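Local coordinates for protein CRISPR system Cmr subunit Cmr5 (Thermus thermophilus HB8, PDB 2ZOP) that probably serves as a small all-helical subunit of the Cmr ribonucleoprotein complex, which takes part in CRISPR-based defence against invading genetic elements, at residues Arg25-Asp30 with Glu57-Leu62; Lys34-Val39 with Ala100-Lys105; Ala42-Ala47 with Leu88-Leu93. One frame throughout, in Å; residues are numbered along the deposited sequence.

Interaction 1 of 3, residues Arg25-Asp30 with Glu57-Leu62; sequences RGEYRD and EAHKAL. With SO4 (sulfate ion), chain G.
The imidazole of His59 is held at ND1 by a sulfate ion and at NE2 by a water. ND1 donates to sulfate O2 (2.8 Å, N-H...O 157°); the ion, probably from the crystallisation liquor, is also bound by Gly55 N and Lys56 N just before helix 57-69. The water, 2.8 Å from His59 NE2, donates in turn to Asp30 OD2. Beside NE2, the CD2 edge of His59 meets the other helix's backbone, 3.0 Å from Glu27 O. Glu27 OE1 lies 5.2 Å and Asp30 OD2 5.0 Å from His59 NE2; these acidic neighbours would probably favour the protonated imidazole. Ala58 CB lies 3.7 Å from Glu27 OE1, and helix-helix packing through so small a side chain is consistent with the close axial approach of 7.7 Å (crossing angle -45°). Tyr28, its CG anti to the backbone N (chi1 -172°), crosses Leu62 at about a right angle. Leu62 CD2 covers one ring face, 3.9 Å from Tyr28 CZ, while the CD1-CE1 side runs by Ala58 O and Ala61. The Tyr28 hydroxyl is hydrogen-bonded to Asp65, further along helix 57-69. Phe104 of helix 87-111 packs on Tyr28 and Leu62, while helix 4-19 touches Tyr28 through Lys15 and Ala19.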
# COMPACT_ATOMS: atom_id res chain seq x y z
N ARG A 25 12.28 -28.82 2.90
CA ARG A 25 10.84 -28.59 2.89
C ARG A 25 10.48 -27.52 3.92
O ARG A 25 9.47 -26.82 3.78
CB ARG A 25 10.07 -29.89 3.18
CG ARG A 25 10.27 -30.45 4.58
CD ARG A 25 9.53 -31.78 4.74
NE ARG A 25 9.72 -32.34 6.08
CZ ARG A 25 9.38 -33.58 6.43
NH1 ARG A 25 8.82 -34.41 5.55
NH2 ARG A 25 9.60 -34.00 7.67
N GLY A 26 11.30 -27.39 4.96
CA GLY A 26 11.06 -26.38 5.98
C GLY A 26 11.30 -24.98 5.43
O GLY A 26 10.61 -24.03 5.80
N GLU A 27 12.27 -24.85 4.55
CA GLU A 27 12.59 -23.55 3.95
C GLU A 27 11.52 -23.21 2.91
O GLU A 27 11.18 -22.04 2.71
CB GLU A 27 13.98 -23.60 3.31
CG GLU A 27 15.06 -24.06 4.30
CD GLU A 27 16.44 -24.22 3.66
OE1 GLU A 27 16.53 -24.61 2.48
OE2 GLU A 27 17.45 -23.98 4.37
N TYR A 28 11.01 -24.25 2.27
CA TYR A 28 9.97 -24.12 1.26
C TYR A 28 8.71 -23.56 1.91
O TYR A 28 8.04 -22.68 1.36
CB TYR A 28 9.65 -25.49 0.65
CG TYR A 28 8.71 -25.45 -0.53
CD1 TYR A 28 9.20 -25.27 -1.82
CD2 TYR A 28 7.34 -25.62 -0.36
CE1 TYR A 28 8.34 -25.27 -2.92
CE2 TYR A 28 6.48 -25.62 -1.45
CZ TYR A 28 6.98 -25.45 -2.72
OH TYR A 28 6.12 -25.47 -3.78
N ARG A 29 8.38 -24.10 3.07
CA ARG A 29 7.21 -23.67 3.83
C ARG A 29 7.40 -22.23 4.32
O ARG A 29 6.47 -21.43 4.26
CB ARG A 29 6.99 -24.60 5.04
CG ARG A 29 6.06 -24.03 6.12
CD ARG A 29 5.71 -25.07 7.20
NE ARG A 29 4.81 -24.52 8.21
CZ ARG A 29 5.21 -23.74 9.21
NH1 ARG A 29 6.49 -23.43 9.34
NH2 ARG A 29 4.33 -23.26 10.08
N ASP A 30 8.61 -21.91 4.79
CA ASP A 30 8.89 -20.56 5.27
C ASP A 30 8.58 -19.55 4.17
O ASP A 30 7.92 -18.54 4.42
CB ASP A 30 10.35 -20.41 5.69
CG ASP A 30 10.67 -21.15 6.97
OD1 ASP A 30 9.75 -21.32 7.80
OD2 ASP A 30 11.83 -21.55 7.16
N GLU A 57 17.96 -22.97 -2.55
CA GLU A 57 17.16 -23.63 -3.58
C GLU A 57 15.69 -23.78 -3.23
O GLU A 57 14.84 -23.51 -4.06
CB GLU A 57 17.76 -25.00 -3.91
CG GLU A 57 17.54 -25.44 -5.35
CD GLU A 57 16.08 -25.64 -5.70
OE1 GLU A 57 15.45 -26.53 -5.09
OE2 GLU A 57 15.55 -24.91 -6.58
N ALA A 58 15.39 -24.21 -2.00
CA ALA A 58 14.00 -24.41 -1.59
C ALA A 58 13.17 -23.13 -1.62
O ALA A 58 11.96 -23.18 -1.86
CB ALA A 58 13.96 -25.04 -0.19
N HIS A 59 13.80 -21.99 -1.36
CA HIS A 59 13.10 -20.71 -1.37
C HIS A 59 12.72 -20.32 -2.80
O HIS A 59 11.59 -19.89 -3.07
CB HIS A 59 13.98 -19.62 -0.75
CG HIS A 59 14.13 -19.73 0.74
ND1 HIS A 59 15.13 -19.08 1.43
CD2 HIS A 59 13.38 -20.36 1.67
CE1 HIS A 59 14.98 -19.30 2.73
NE2 HIS A 59 13.93 -20.08 2.90
N LYS A 60 13.67 -20.48 -3.72
CA LYS A 60 13.48 -20.17 -5.13
C LYS A 60 12.45 -21.13 -5.74
O LYS A 60 11.65 -20.73 -6.58
CB LYS A 60 14.82 -20.30 -5.86
CG LYS A 60 14.80 -19.93 -7.34
CD LYS A 60 14.39 -18.47 -7.55
CE LYS A 60 14.77 -17.98 -8.94
NZ LYS A 60 16.24 -17.79 -9.09
N ALA A 61 12.47 -22.38 -5.30
CA ALA A 61 11.55 -23.40 -5.81
C ALA A 61 10.09 -22.98 -5.61
O ALA A 61 9.25 -23.20 -6.49
CB ALA A 61 11.81 -24.74 -5.12
N LEU A 62 9.79 -22.37 -4.47
CA LEU A 62 8.42 -21.91 -4.21
C LEU A 62 8.04 -20.97 -5.36
O LEU A 62 6.96 -21.08 -5.95
CB LEU A 62 8.36 -21.18 -2.86
CG LEU A 62 7.02 -20.63 -2.31
CD1 LEU A 62 6.65 -19.32 -3.01
CD2 LEU A 62 5.92 -21.66 -2.49
S SO4 G . 18.25 -17.02 1.35
O1 SO4 G . 17.31 -16.44 2.32
O2 SO4 G . 17.58 -18.07 0.54
O3 SO4 G . 18.73 -15.97 0.44
O4 SO4 G . 19.38 -17.63 2.09
O HOH W 1 13.74 -20.45 5.62

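Interaction 2 of 3, residues Lys34-Val39 with Ala100-Lys105; sequences KLPVLV and AAEWFK
Pro36 CB points toward segment 100-105 of helix 87-111, where three side chains meet the proline ring. Ala101 forms the floor: its CB faces the proline and lies 3.9 Å from Pro36 CG. The carboxylate of Glu102 crosses the pyrrolidine obliquely, with OE1 3.5 Å from Pro36 CB and OE2 3.7 Å from Pro36 CG, so that both oxygens rest on ring methylenes. It gets there by folding back: CG lies beside the backbone N (chi1 -69°) and the chain bends again at chi2 (-66°). OE1 also forms a salt bridge with Arg40 of helix 25-42, which probably helps hold the carboxylate against the proline. Lys105 instead runs out extended from a CG anti to the backbone N, bends only at its last torsion, and sets its CD 4.0 Å from Pro36 CG. Leu35 adds a flank to the same alanine, its CD2 4.1 Å from Ala101 CB.

The two helices run nearly antiparallel, at 153°, with axes 8.7 Å apart; Pro36 CA and Ala101 CA are the nearest such pair (5.8 Å), as suits two small side chains. Proline has no N-H to give, and helix 25-42 kinks here, the N atoms of 36 and 37 making no bond to the preceding turn.

The contact lies near the centre of the chain. Helix 44-52 covers Leu35 and Val39 through Ala47, helix 57-69 presents Leu62 to Leu35 and Phe104, and helix 4-19 packs on Trp103 and Phe104. Leu38 extends the packing to Leu91 of a neighbouring subunit.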
# COMPACT_ATOMS: atom_id res chain seq x y z
N LYS A 34 5.54 -16.65 3.87
CA LYS A 34 5.95 -15.25 3.76
C LYS A 34 5.48 -14.54 2.49
O LYS A 34 5.19 -13.35 2.51
CB LYS A 34 7.48 -15.16 3.88
CG LYS A 34 8.08 -13.78 3.60
CD LYS A 34 7.66 -12.76 4.65
CE LYS A 34 8.35 -13.02 5.99
NZ LYS A 34 7.87 -12.08 7.04
N LEU A 35 5.40 -15.28 1.38
CA LEU A 35 5.03 -14.65 0.11
C LEU A 35 3.75 -13.81 0.07
O LEU A 35 3.77 -12.67 -0.42
CB LEU A 35 5.00 -15.69 -1.01
CG LEU A 35 4.81 -15.08 -2.40
CD1 LEU A 35 5.88 -14.01 -2.66
CD2 LEU A 35 4.89 -16.19 -3.46
N PRO A 36 2.62 -14.33 0.58
CA PRO A 36 1.42 -13.49 0.52
C PRO A 36 1.66 -12.13 1.16
O PRO A 36 1.24 -11.10 0.64
CB PRO A 36 0.38 -14.33 1.27
CG PRO A 36 0.82 -15.74 0.96
CD PRO A 36 2.32 -15.64 1.17
N VAL A 37 2.35 -12.15 2.30
CA VAL A 37 2.66 -10.93 3.04
C VAL A 37 3.48 -9.96 2.19
O VAL A 37 3.19 -8.76 2.13
CB VAL A 37 3.42 -11.26 4.35
CG1 VAL A 37 3.89 -10.00 5.03
CG2 VAL A 37 2.52 -12.07 5.27
N LEU A 38 4.52 -10.47 1.53
CA LEU A 38 5.35 -9.60 0.69
C LEU A 38 4.56 -9.01 -0.48
O LEU A 38 4.75 -7.84 -0.82
CB LEU A 38 6.55 -10.36 0.14
CG LEU A 38 7.56 -10.84 1.17
CD1 LEU A 38 8.71 -11.52 0.44
CD2 LEU A 38 8.08 -9.65 2.00
N VAL A 39 3.71 -9.81 -1.10
CA VAL A 39 2.93 -9.29 -2.23
C VAL A 39 2.04 -8.15 -1.75
O VAL A 39 1.97 -7.10 -2.39
CB VAL A 39 2.07 -10.41 -2.89
CG1 VAL A 39 1.12 -9.81 -3.92
CG2 VAL A 39 2.99 -11.43 -3.59
N ALA A 100 -2.97 -17.62 -5.70
CA ALA A 100 -2.19 -18.85 -5.83
C ALA A 100 -1.27 -18.98 -4.62
O ALA A 100 -1.14 -20.06 -4.03
CB ALA A 100 -1.37 -18.83 -7.13
N ALA A 101 -0.64 -17.88 -4.23
CA ALA A 101 0.26 -17.86 -3.08
C ALA A 101 -0.45 -18.31 -1.80
O ALA A 101 0.08 -19.10 -1.02
CB ALA A 101 0.85 -16.46 -2.90
N GLU A 102 -1.66 -17.79 -1.57
CA GLU A 102 -2.40 -18.19 -0.38
C GLU A 102 -2.63 -19.70 -0.33
O GLU A 102 -2.61 -20.30 0.74
CB GLU A 102 -3.75 -17.46 -0.32
CG GLU A 102 -3.64 -15.96 -0.05
CD GLU A 102 -3.08 -15.66 1.33
OE1 GLU A 102 -3.06 -14.47 1.71
OE2 GLU A 102 -2.65 -16.61 2.03
N TRP A 103 -2.85 -20.32 -1.49
CA TRP A 103 -3.06 -21.77 -1.51
C TRP A 103 -1.77 -22.50 -1.14
O TRP A 103 -1.80 -23.47 -0.39
CB TRP A 103 -3.56 -22.23 -2.89
CG TRP A 103 -5.00 -21.86 -3.11
CD1 TRP A 103 -5.49 -21.08 -4.11
CD2 TRP A 103 -6.12 -22.23 -2.29
NE1 TRP A 103 -6.85 -20.92 -3.96
CE2 TRP A 103 -7.26 -21.61 -2.85
CE3 TRP A 103 -6.27 -23.00 -1.13
CZ2 TRP A 103 -8.54 -21.76 -2.30
CZ3 TRP A 103 -7.54 -23.15 -0.58
CH2 TRP A 103 -8.66 -22.52 -1.16
N PHE A 104 -0.64 -22.03 -1.66
CA PHE A 104 0.64 -22.64 -1.32
C PHE A 104 0.82 -22.54 0.19
O PHE A 104 1.25 -23.50 0.85
CB PHE A 104 1.79 -21.90 -2.01
CG PHE A 104 2.09 -22.40 -3.40
CD1 PHE A 104 2.99 -23.45 -3.59
CD2 PHE A 104 1.48 -21.83 -4.50
CE1 PHE A 104 3.27 -23.93 -4.86
CE2 PHE A 104 1.76 -22.30 -5.79
CZ PHE A 104 2.66 -23.35 -5.96
N LYS A 105 0.49 -21.37 0.73
CA LYS A 105 0.60 -21.13 2.16
C LYS A 105 -0.27 -22.10 2.96
O LYS A 105 0.19 -22.74 3.91
CB LYS A 105 0.20 -19.69 2.48
CG LYS A 105 0.12 -19.38 3.97
CD LYS A 105 -0.01 -17.89 4.22
CE LYS A 105 -0.20 -17.59 5.70
NZ LYS A 105 -1.53 -18.10 6.17

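Interaction 3 of 3, residues Ala42-Ala47 with Leu88-Leu93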
# COMPACT_ATOMS: atom_id res chain seq x y z
N ALA A 42 4.77 -5.23 -0.03
CA ALA A 42 5.82 -4.72 -0.90
C ALA A 42 5.40 -4.58 -2.36
O ALA A 42 6.03 -3.85 -3.13
CB ALA A 42 7.06 -5.62 -0.80
N GLY A 43 4.33 -5.28 -2.74
CA GLY A 43 3.88 -5.20 -4.12
C GLY A 43 4.37 -6.42 -4.88
O GLY A 43 5.37 -7.03 -4.50
N LEU A 44 3.69 -6.75 -5.97
CA LEU A 44 4.03 -7.93 -6.76
C LEU A 44 5.46 -7.96 -7.26
O LEU A 44 6.22 -8.90 -6.97
CB LEU A 44 3.07 -8.06 -7.95
CG LEU A 44 3.36 -9.26 -8.87
CD1 LEU A 44 3.25 -10.55 -8.07
CD2 LEU A 44 2.37 -9.25 -10.04
N SER A 45 5.84 -6.94 -8.02
CA SER A 45 7.19 -6.87 -8.56
C SER A 45 8.26 -7.06 -7.49
O SER A 45 9.20 -7.84 -7.66
CB SER A 45 7.37 -5.53 -9.27
OG SER A 45 8.73 -5.30 -9.56
N GLN A 46 8.12 -6.35 -6.37
CA GLN A 46 9.09 -6.46 -5.28
C GLN A 46 9.08 -7.84 -4.64
O GLN A 46 10.13 -8.38 -4.29
CB GLN A 46 8.83 -5.42 -4.20
CG GLN A 46 9.26 -4.01 -4.56
CD GLN A 46 9.47 -3.14 -3.33
OE1 GLN A 46 10.49 -3.25 -2.65
NE2 GLN A 46 8.50 -2.29 -3.03
N ALA A 47 7.90 -8.41 -4.47
CA ALA A 47 7.81 -9.74 -3.87
C ALA A 47 8.54 -10.75 -4.75
O ALA A 47 9.30 -11.57 -4.26
CB ALA A 47 6.35 -10.14 -3.69
N LEU A 88 -3.81 -2.05 -15.21
CA LEU A 88 -4.89 -2.99 -14.93
C LEU A 88 -4.41 -4.42 -14.95
O LEU A 88 -4.79 -5.23 -14.10
CB LEU A 88 -6.02 -2.84 -15.95
CG LEU A 88 -6.72 -1.48 -16.05
CD1 LEU A 88 -7.94 -1.64 -16.95
CD2 LEU A 88 -7.13 -1.00 -14.66
N GLN A 89 -3.60 -4.74 -15.94
CA GLN A 89 -3.09 -6.09 -16.06
C GLN A 89 -2.19 -6.41 -14.86
O GLN A 89 -2.20 -7.54 -14.37
CB GLN A 89 -2.30 -6.23 -17.37
CG GLN A 89 -3.13 -6.05 -18.64
CD GLN A 89 -3.82 -4.68 -18.74
OE1 GLN A 89 -3.21 -3.64 -18.50
NE2 GLN A 89 -5.10 -4.69 -19.10
N TYR A 90 -1.45 -5.41 -14.39
CA TYR A 90 -0.55 -5.59 -13.25
C TYR A 90 -1.35 -5.85 -11.98
O TYR A 90 -0.97 -6.68 -11.16
CB TYR A 90 0.32 -4.35 -13.06
CG TYR A 90 1.37 -4.48 -11.97
CD1 TYR A 90 2.55 -5.20 -12.18
CD2 TYR A 90 1.17 -3.88 -10.72
CE1 TYR A 90 3.51 -5.32 -11.16
CE2 TYR A 90 2.12 -4.00 -9.71
CZ TYR A 90 3.29 -4.71 -9.93
OH TYR A 90 4.23 -4.78 -8.92
N LEU A 91 -2.46 -5.14 -11.83
CA LEU A 91 -3.28 -5.31 -10.64
C LEU A 91 -3.99 -6.66 -10.69
O LEU A 91 -4.15 -7.32 -9.67
CB LEU A 91 -4.30 -4.18 -10.53
CG LEU A 91 -3.67 -2.81 -10.26
CD1 LEU A 91 -4.72 -1.72 -10.37
CD2 LEU A 91 -3.04 -2.81 -8.88
N ARG A 92 -4.40 -7.06 -11.89
CA ARG A 92 -5.06 -8.35 -12.08
C ARG A 92 -4.06 -9.47 -11.81
O ARG A 92 -4.38 -10.46 -11.14
CB ARG A 92 -5.58 -8.49 -13.52
CG ARG A 92 -6.12 -9.88 -13.83
CD ARG A 92 -7.03 -9.90 -15.06
NE ARG A 92 -6.32 -9.57 -16.29
CZ ARG A 92 -6.61 -8.52 -17.05
NH1 ARG A 92 -7.58 -7.69 -16.70
NH2 ARG A 92 -5.93 -8.30 -18.18
N LEU A 93 -2.85 -9.32 -12.32
CA LEU A 93 -1.82 -10.33 -12.11
C LEU A 93 -1.54 -10.43 -10.62
O LEU A 93 -1.34 -11.53 -10.08
CB LEU A 93 -0.53 -9.96 -12.85
CG LEU A 93 0.59 -10.98 -12.74
CD1 LEU A 93 0.13 -12.32 -13.31
CD2 LEU A 93 1.83 -10.47 -13.49
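One hydrogen bond joins the segments: Ser45 N donates to Tyr90 OH over 2.8 Å, with a nearly straight N-H...O angle of 167°. The donor sits near the plane of the phenol ring, at its edge. The same hydroxyl oxygen, Tyr90 OH, comes 3.2 Å from Ser45 CB. Ser45 lies in the first turn of helix 44-52, where backbone N-H groups have no carbonyl of a preceding turn of the same helix to bond, so the tyrosine oxygen supplies an acceptor from another helix. Tyr90 reaches across because its CG is anti to the backbone N (chi1 -176°), which sends the ring out from helix 87-111 with the hydroxyl leading.

Apolar contacts lie alongside. Leu44 CB is 3.9 Å from Tyr90 CZ. Further along, Leu44 and Leu93 cross at about a right angle: Leu44 CD2 is 3.7 Å from both CG and CD2 of Leu93. Both leucines have CG anti to the backbone N and point toward the opposite segment. Ala82 of helix 75-84 packs on both of them, while Leu78 of that helix and Tyr72 add cover to Leu93.

The backbone turns at Gly43. It is the N-cap residue of helix 44-52 and the residue that leaves helix 25-42; its positive phi (100°) turns the chain sharply between the two helices, and Gly43 O accepts the N-H of Ala47.

The flanks meet other copies of the protein, with Ala42 and Gln46 on Leu87 of the second subunit, and Leu88 and Leu91 on Phe50 and Leu38 of the third. The arrangement is that of two consecutive helices joined at a glycine that is the N-cap of the second, whose first turn is bonded by a tyrosine, in the all-helical fold of this homotrimeric Cmr5 protein.

Overall arrangement
From the N terminus, helix 25-42 enters interaction 1 at its start and interaction 2 beyond its middle. Interaction 1 closes the first loop when helix 57-69 returns to residues 25-30. Helix 87-111 then closes interaction 3 with the start of helix 44-52, and, further on, interaction 2 with helix 25-42. Interaction 3 therefore nests within interaction 2, whereas interaction 1 crosses both. Interactions 1 and 2 touch through Tyr28, Leu62, Leu35 and Phe104; interactions 2 and 3 touch where Ala47 meets Leu35, Leu38 and Val39. Interactions 1 and 3 lie on opposite sides of the chain's centre, their centres about 22 Å apart, with interaction 2 joining them through the core.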